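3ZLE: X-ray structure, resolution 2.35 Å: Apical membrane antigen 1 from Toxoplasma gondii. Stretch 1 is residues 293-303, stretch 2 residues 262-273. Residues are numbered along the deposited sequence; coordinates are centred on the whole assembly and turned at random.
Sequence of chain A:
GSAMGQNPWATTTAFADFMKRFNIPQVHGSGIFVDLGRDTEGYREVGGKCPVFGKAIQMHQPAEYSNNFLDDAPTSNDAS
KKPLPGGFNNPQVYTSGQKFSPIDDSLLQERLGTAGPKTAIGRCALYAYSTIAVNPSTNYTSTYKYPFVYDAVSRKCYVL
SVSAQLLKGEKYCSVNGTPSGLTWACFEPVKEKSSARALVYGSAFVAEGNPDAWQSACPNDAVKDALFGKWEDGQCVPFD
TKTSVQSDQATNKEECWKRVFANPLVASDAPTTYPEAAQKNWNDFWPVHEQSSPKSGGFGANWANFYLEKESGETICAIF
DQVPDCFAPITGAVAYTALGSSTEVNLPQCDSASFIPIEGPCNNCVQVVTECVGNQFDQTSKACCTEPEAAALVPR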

ATOM      1  N   SER A 293       6.885  16.373 -12.286  1.00 44.19           N
ATOM      2  CA  SER A 293       6.679  15.373 -11.219  1.00 41.83           C
ATOM      3  C   SER A 293       5.693  14.313 -11.666  1.00 35.56           C
ATOM      4  O   SER A 293       4.553  14.624 -11.992  1.00 44.79           O
ATOM      5  CB  SER A 293       6.179  16.039  -9.935  1.00 37.49           C
ATOM      6  OG  SER A 293       7.187  16.861  -9.365  1.00 39.15           O
ATOM      7  N   PRO A 294       6.118  13.049 -11.659  1.00 27.52           N
ATOM      8  CA  PRO A 294       5.264  11.968 -12.145  1.00 30.72           C
ATOM      9  C   PRO A 294       4.084  11.699 -11.224  1.00 31.41           C
ATOM     10  O   PRO A 294       4.210  11.732  -9.994  1.00 30.93           O
ATOM     11  CB  PRO A 294       6.200  10.737 -12.172  1.00 28.45           C
ATOM     12  CG  PRO A 294       7.554  11.216 -11.754  1.00 30.69           C
ATOM     13  CD  PRO A 294       7.378  12.561 -11.091  1.00 31.57           C
ATOM     14  N   LYS A 295       2.970  11.336 -11.818  1.00 32.45           N
ATOM     15  CA  LYS A 295       1.865  10.794 -11.064  1.00 31.37           C
ATOM     16  C   LYS A 295       1.380   9.515 -11.712  1.00 29.84           C
ATOM     17  O   LYS A 295       0.815   9.534 -12.786  1.00 30.34           O
ATOM     18  CB  LYS A 295       0.755  11.822 -10.955  1.00 33.87           C
ATOM     19  CG  LYS A 295       1.166  13.075 -10.192  1.00 31.51           C
ATOM     20  CD  LYS A 295       0.075  14.129 -10.290  1.00 41.95           C
ATOM     21  CE  LYS A 295       0.163  15.128  -9.158  1.00 43.42           C
ATOM     22  NZ  LYS A 295       0.486  16.482  -9.661  1.00 53.56           N
ATOM     23  N   SER A 296       1.712   8.384 -11.091  1.00 29.21           N
ATOM     24  CA  SER A 296       1.226   7.080 -11.537  1.00 26.94           C
ATOM     25  C   SER A 296      -0.308   7.055 -11.597  1.00 20.39           C
ATOM     26  O   SER A 296      -0.881   6.352 -12.398  1.00 28.63           O
ATOM     27  CB  SER A 296       1.716   6.008 -10.573  1.00 27.65           C
ATOM     28  OG  SER A 296       1.160   6.234  -9.276  1.00 34.06           O
ATOM     29  N   GLY A 297      -0.975   7.834 -10.778  1.00 22.59           N
ATOM     30  CA  GLY A 297      -2.474   7.648 -10.621  1.00 23.26           C
ATOM     31  C   GLY A 297      -2.848   6.272 -10.099  1.00 25.72           C
ATOM     32  O   GLY A 297      -4.007   5.868 -10.187  1.00 29.43           O
ATOM     33  N   GLY A 298      -1.844   5.528  -9.575  1.00 26.27           N
ATOM     34  CA  GLY A 298      -2.060   4.146  -9.165  1.00 26.81           C
ATOM     35  C   GLY A 298      -2.110   3.097 -10.265  1.00 29.80           C
ATOM     36  O   GLY A 298      -2.347   1.917  -9.995  1.00 34.70           O
ATOM     37  N   PHE A 299      -1.775   3.484 -11.487  1.00 26.50           N
ATOM     38  CA  PHE A 299      -1.531   2.496 -12.525  1.00 26.81           C
ATOM     39  C   PHE A 299      -0.151   1.840 -12.344  1.00 32.93           C
ATOM     40  O   PHE A 299       0.850   2.519 -12.054  1.00 29.06           O
ATOM     41  CB  PHE A 299      -1.671   3.140 -13.919  1.00 27.70           C
ATOM     42  CG  PHE A 299      -3.095   3.533 -14.268  1.00 25.15           C
ATOM     43  CD1 PHE A 299      -3.976   2.613 -14.847  1.00 25.76           C
ATOM     44  CD2 PHE A 299      -3.593   4.808 -13.930  1.00 30.76           C
ATOM     45  CE1 PHE A 299      -5.338   2.948 -15.093  1.00 26.54           C
ATOM     46  CE2 PHE A 299      -4.932   5.168 -14.234  1.00 30.36           C
ATOM     47  CZ  PHE A 299      -5.807   4.223 -14.810  1.00 24.49           C
ATOM     48  N   GLY A 300      -0.093   0.517 -12.449  1.00 23.86           N
ATOM     49  CA  GLY A 300       1.222  -0.136 -12.441  1.00 22.03           C
ATOM     50  C   GLY A 300       1.119  -1.619 -12.095  1.00 23.94           C
ATOM     51  O   GLY A 300       0.034  -2.168 -12.037  1.00 24.60           O
ATOM     52  N   ALA A 301       2.256  -2.248 -11.801  1.00 21.31           N
ATOM     53  CA  ALA A 301       2.282  -3.685 -11.543  1.00 20.29           C
ATOM     54  C   ALA A 301       2.039  -3.875 -10.051  1.00 21.91           C
ATOM     55  O   ALA A 301       2.984  -3.844  -9.274  1.00 20.91           O
ATOM     56  CB  ALA A 301       3.638  -4.257 -11.937  1.00 18.71           C
ATOM     57  N   ASN A 302       0.774  -3.889  -9.648  1.00 22.91           N
ATOM     58  CA  ASN A 302       0.427  -3.704  -8.240  1.00 25.42           C
ATOM     59  C   ASN A 302      -0.148  -5.002  -7.635  1.00 27.24           C
ATOM     60  O   ASN A 302      -0.429  -5.047  -6.433  1.00 25.65           O
ATOM     61  CB  ASN A 302      -0.654  -2.611  -8.063  1.00 27.24           C
ATOM     62  CG  ASN A 302      -0.323  -1.327  -8.760  1.00 25.70           C
ATOM     63  OD1 ASN A 302       0.812  -0.830  -8.683  1.00 27.33           O
ATOM     64  ND2 ASN A 302      -1.353  -0.679  -9.289  1.00 20.79           N
ATOM     65  N   TRP A 303      -0.477  -5.959  -8.499  1.00 24.05           N
ATOM     66  CA  TRP A 303      -1.058  -7.233  -8.090  1.00 23.14           C
ATOM     67  C   TRP A 303      -0.072  -8.375  -8.287  1.00 27.33           C
ATOM     68  O   TRP A 303       0.739  -8.321  -9.187  1.00 23.78           O
ATOM     69  CB  TRP A 303      -2.297  -7.525  -8.894  1.00 21.48           C
ATOM     70  CG  TRP A 303      -3.326  -6.375  -8.919  1.00 27.25           C
ATOM     71  CD1 TRP A 303      -4.463  -6.286  -8.171  1.00 22.23           C
ATOM     72  CD2 TRP A 303      -3.356  -5.253  -9.839  1.00 21.18           C
ATOM     73  NE1 TRP A 303      -5.154  -5.122  -8.498  1.00 26.68           N
ATOM     74  CE2 TRP A 303      -4.486  -4.472  -9.509  1.00 27.27           C
ATOM     75  CE3 TRP A 303      -2.472  -4.775 -10.818  1.00 22.60           C
ATOM     76  CZ2 TRP A 303      -4.795  -3.256 -10.173  1.00 23.31           C
ATOM     77  CZ3 TRP A 303      -2.761  -3.568 -11.457  1.00 23.15           C
ATOM     78  CH2 TRP A 303      -3.941  -2.843 -11.152  1.00 24.10           C
TER
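Stretch 2 (262-273) ANPLVASDAPTT

Neither stretch forms a regular helix or strand where they meet; two irregular loops of one chain are held together by a few well-placed hydrogen bonds. They run in opposite directions: Lys 295 lies nearest Asp 269, with their CA atoms 5.0 Å apart, whereas farther along stretch 1 the CA of Gly 300 is 4.3 Å from that of Ala 267 and the CA of Ala 301 is 4.5 Å from that of Val 266. Stretch 2 leaves a helix at Asn 263 and at once makes a type I turn from Asn 263 to Val 266, closed by Val 266 N donating to Asn 263 O at 2.9 Å. Stretch 1 has a type I' turn from Ser 296 to Phe 299, closed by Phe 299 N to Ser 296 O at 3.1 Å. Its middle residues, Gly 297 and Gly 298, both have positive phi, which favours glycine.

Direct backbone pairing across the contact is limited to a nearly straight hydrogen bond from Ala 301 N to Leu 265 O, 2.9 Å long. Close to it, Ala 301 O lies 3.5 Å from Val 266 CA in a CA-H...O contact, and Phe 299 O makes another with Ala 267 CA at 3.3 Å. Glycine suits position 300 for two reasons. A CB there would lie 2.4 Å from Ala 267 N, a clash with stretch 2, and the backbone angles of Gly 300 would also jam that CB against the preceding carbonyl oxygen.

Two asparagine side chains take up backbone groups that have no backbone partner across the contact. Asn 263 ND2 donates to Ala 301 O at 2.9 Å, while its OD1 accepts from Leu 265 N, also at 2.9 Å, so the same amide braces the turn and joins the stretches. Asn 302 works from the other side of the contact, in stretch 1: its OD1 accepts from Ala 267 N at 2.8 Å, and its ND2 donates to Gly 298 O at 2.9 Å.

Small side chains fill the space between these bonds. The CA-to-CB bond of Ala 267 points toward stretch 1, and with CB already 3.2 Å from Phe 299 O and 3.6 Å from Gly 298 C, the methyl is in direct contact with the stretch 1 backbone, a fit for a small side chain. Ala 301 CB likewise points across and packs 3.8 Å from Leu 265 CB, an apolar contact beside the backbone hydrogen bond.

At the other end, Asp 269 OD1 gathers donors from Ser 296: OG at 2.7 Å and backbone N at 2.9 Å. The serine hydroxyl, in the p rotamer, also accepts from Gly 298 N at 3.1 Å, linking the carboxylate to the turn. Water 1 extends the network, accepting from Gly 297 N at 2.5 Å and donating to Asp 269 OD1 at 3.3 Å. On the far side of Asp 269 from the water, the CA-to-CB bond of Pro 294 points toward stretch 2, and the ring's CG lies 3.5 Å from Ala 270 O and 3.8 Å from Pro 271 CA. Lys 295 and Phe 299, by contrast, direct their CA-to-CB bonds away, and their side chains contribute little to the contact; Phe 299 takes part through its carbonyl oxygen.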

ATOM      1  N   ALA A 262       7.651  -3.914  -3.620  1.00 20.74           N
ATOM      2  CA  ALA A 262       8.973  -3.331  -3.938  1.00 28.78           C
ATOM      3  C   ALA A 262       9.335  -3.391  -5.417  1.00 24.10           C
ATOM      4  O   ALA A 262      10.377  -2.918  -5.801  1.00 28.71           O
ATOM      5  CB  ALA A 262      10.067  -3.993  -3.108  1.00 26.47           C
ATOM      6  N   ASN A 263       8.494  -4.003  -6.235  1.00 29.98           N
ATOM      7  CA  ASN A 263       8.882  -4.289  -7.630  1.00 29.69           C
ATOM      8  C   ASN A 263       9.028  -3.052  -8.500  1.00 33.08           C
ATOM      9  O   ASN A 263       8.263  -2.087  -8.358  1.00 34.16           O
ATOM     10  CB  ASN A 263       7.945  -5.299  -8.278  1.00 25.32           C
ATOM     11  CG  ASN A 263       6.810  -4.643  -9.033  1.00 31.05           C
ATOM     12  OD1 ASN A 263       6.953  -4.309 -10.207  1.00 35.12           O
ATOM     13  ND2 ASN A 263       5.629  -4.615  -8.421  1.00 21.59           N
ATOM     14  N   PRO A 264      10.022  -3.067  -9.415  1.00 35.19           N
ATOM     15  CA  PRO A 264      10.439  -1.830 -10.066  1.00 32.94           C
ATOM     16  C   PRO A 264       9.317  -1.184 -10.894  1.00 34.00           C
ATOM     17  O   PRO A 264       9.392   0.022 -11.209  1.00 33.83           O
ATOM     18  CB  PRO A 264      11.614  -2.269 -10.957  1.00 39.26           C
ATOM     19  CG  PRO A 264      11.449  -3.759 -11.120  1.00 40.32           C
ATOM     20  CD  PRO A 264      10.810  -4.231  -9.848  1.00 29.53           C
ATOM     21  N   LEU A 265       8.267  -1.950 -11.200  1.00 31.17           N
ATOM     22  CA  LEU A 265       7.116  -1.405 -11.959  1.00 27.98           C
ATOM     23  C   LEU A 265       5.858  -1.105 -11.152  1.00 30.07           C
ATOM     24  O   LEU A 265       4.819  -0.886 -11.724  1.00 31.35           O
ATOM     25  CB  LEU A 265       6.738  -2.323 -13.115  1.00 27.09           C
ATOM     26  CG  LEU A 265       7.679  -2.401 -14.321  1.00 38.31           C
ATOM     27  CD1 LEU A 265       7.223  -3.436 -15.328  1.00 31.11           C
ATOM     28  CD2 LEU A 265       7.906  -1.068 -14.984  1.00 40.69           C
ATOM     29  N   VAL A 266       5.924  -1.138  -9.832  1.00 31.29           N
ATOM     30  CA  VAL A 266       4.731  -0.876  -9.033  1.00 26.68           C
ATOM     31  C   VAL A 266       4.318   0.577  -9.242  1.00 30.07           C
ATOM     32  O   VAL A 266       5.181   1.430  -9.459  1.00 32.05           O
ATOM     33  CB  VAL A 266       5.024  -1.122  -7.535  1.00 30.51           C
ATOM     34  CG1 VAL A 266       6.106  -0.144  -7.037  1.00 22.27           C
ATOM     35  CG2 VAL A 266       3.748  -0.982  -6.715  1.00 22.56           C
ATOM     36  N   ALA A 267       3.018   0.879  -9.183  1.00 27.58           N
ATOM     37  CA  ALA A 267       2.592   2.290  -9.225  1.00 22.91           C
ATOM     38  C   ALA A 267       3.422   3.081  -8.222  1.00 29.04           C
ATOM     39  O   ALA A 267       3.453   2.751  -7.048  1.00 29.74           O
ATOM     40  CB  ALA A 267       1.105   2.435  -8.892  1.00 22.90           C
ATOM     41  N   SER A 268       4.101   4.119  -8.697  1.00 27.59           N
ATOM     42  CA  SER A 268       4.955   4.900  -7.853  1.00 28.18           C
ATOM     43  C   SER A 268       5.096   6.300  -8.433  1.00 24.85           C
ATOM     44  O   SER A 268       5.112   6.476  -9.656  1.00 28.83           O
ATOM     45  CB  SER A 268       6.331   4.229  -7.715  1.00 22.82           C
ATOM     46  OG  SER A 268       7.097   4.893  -6.743  1.00 28.49           O
ATOM     47  N   ASP A 269       5.147   7.290  -7.562  1.00 24.12           N
ATOM     48  CA  ASP A 269       5.260   8.693  -7.992  1.00 25.60           C
ATOM     49  C   ASP A 269       6.669   9.265  -7.804  1.00 33.45           C
ATOM     50  O   ASP A 269       6.842  10.493  -7.736  1.00 31.19           O
ATOM     51  CB  ASP A 269       4.299   9.549  -7.204  1.00 21.07           C
ATOM     52  CG  ASP A 269       2.878   9.077  -7.314  1.00 25.88           C
ATOM     53  OD1 ASP A 269       2.543   8.318  -8.280  1.00 21.06           O
ATOM     54  OD2 ASP A 269       2.091   9.453  -6.410  1.00 28.68           O
ATOM     55  N   ALA A 270       7.650   8.397  -7.567  1.00 31.91           N
ATOM     56  CA  ALA A 270       9.047   8.874  -7.435  1.00 33.20           C
ATOM     57  C   ALA A 270       9.518   9.394  -8.763  1.00 32.95           C
ATOM     58  O   ALA A 270       9.147   8.848  -9.807  1.00 31.24           O
ATOM     59  CB  ALA A 270       9.972   7.768  -6.952  1.00 25.43           C
ATOM     60  N   PRO A 271      10.316  10.480  -8.738  1.00 34.80           N
ATOM     61  CA  PRO A 271      10.872  10.986  -9.985  1.00 43.03           C
ATOM     62  C   PRO A 271      11.818   9.966 -10.579  1.00 47.69           C
ATOM     63  O   PRO A 271      12.573   9.292  -9.848  1.00 42.00           O
ATOM     64  CB  PRO A 271      11.624  12.263  -9.564  1.00 47.61           C
ATOM     65  CG  PRO A 271      11.574  12.306  -8.057  1.00 45.27           C
ATOM     66  CD  PRO A 271      10.428  11.452  -7.640  1.00 40.42           C
ATOM     67  N   THR A 272      11.680   9.758 -11.879  1.00 60.22           N
ATOM     68  CA  THR A 272      12.405   8.706 -12.572  1.00 78.74           C
ATOM     69  C   THR A 272      13.670   9.278 -13.197  1.00 81.68           C
ATOM     70  O   THR A 272      14.480   8.561 -13.776  1.00 83.30           O
ATOM     71  CB  THR A 272      11.525   8.068 -13.658  1.00 80.77           C
ATOM     72  OG1 THR A 272      12.156   6.880 -14.145  1.00 93.79           O
ATOM     73  CG2 THR A 272      11.279   9.046 -14.810  1.00 86.57           C
ATOM     74  N   THR A 273      13.816  10.587 -13.082  1.00 87.81           N
ATOM     75  CA  THR A 273      14.945  11.292 -13.644  1.00 96.94           C
ATOM     76  C   THR A 273      15.670  11.950 -12.491  1.00 98.90           C
ATOM     77  O   THR A 273      15.104  12.122 -11.414  1.00 97.48           O
ATOM     78  CB  THR A 273      14.475  12.383 -14.617  1.00 93.41           C
ATOM     79  OG1 THR A 273      13.382  13.101 -14.021  1.00 84.69           O
ATOM     80  CG2 THR A 273      14.019  11.758 -15.947  1.00 92.15           C
TER
HETATM   81  O   HOH W   1      -0.427   9.547  -8.979  1.00 47.37           O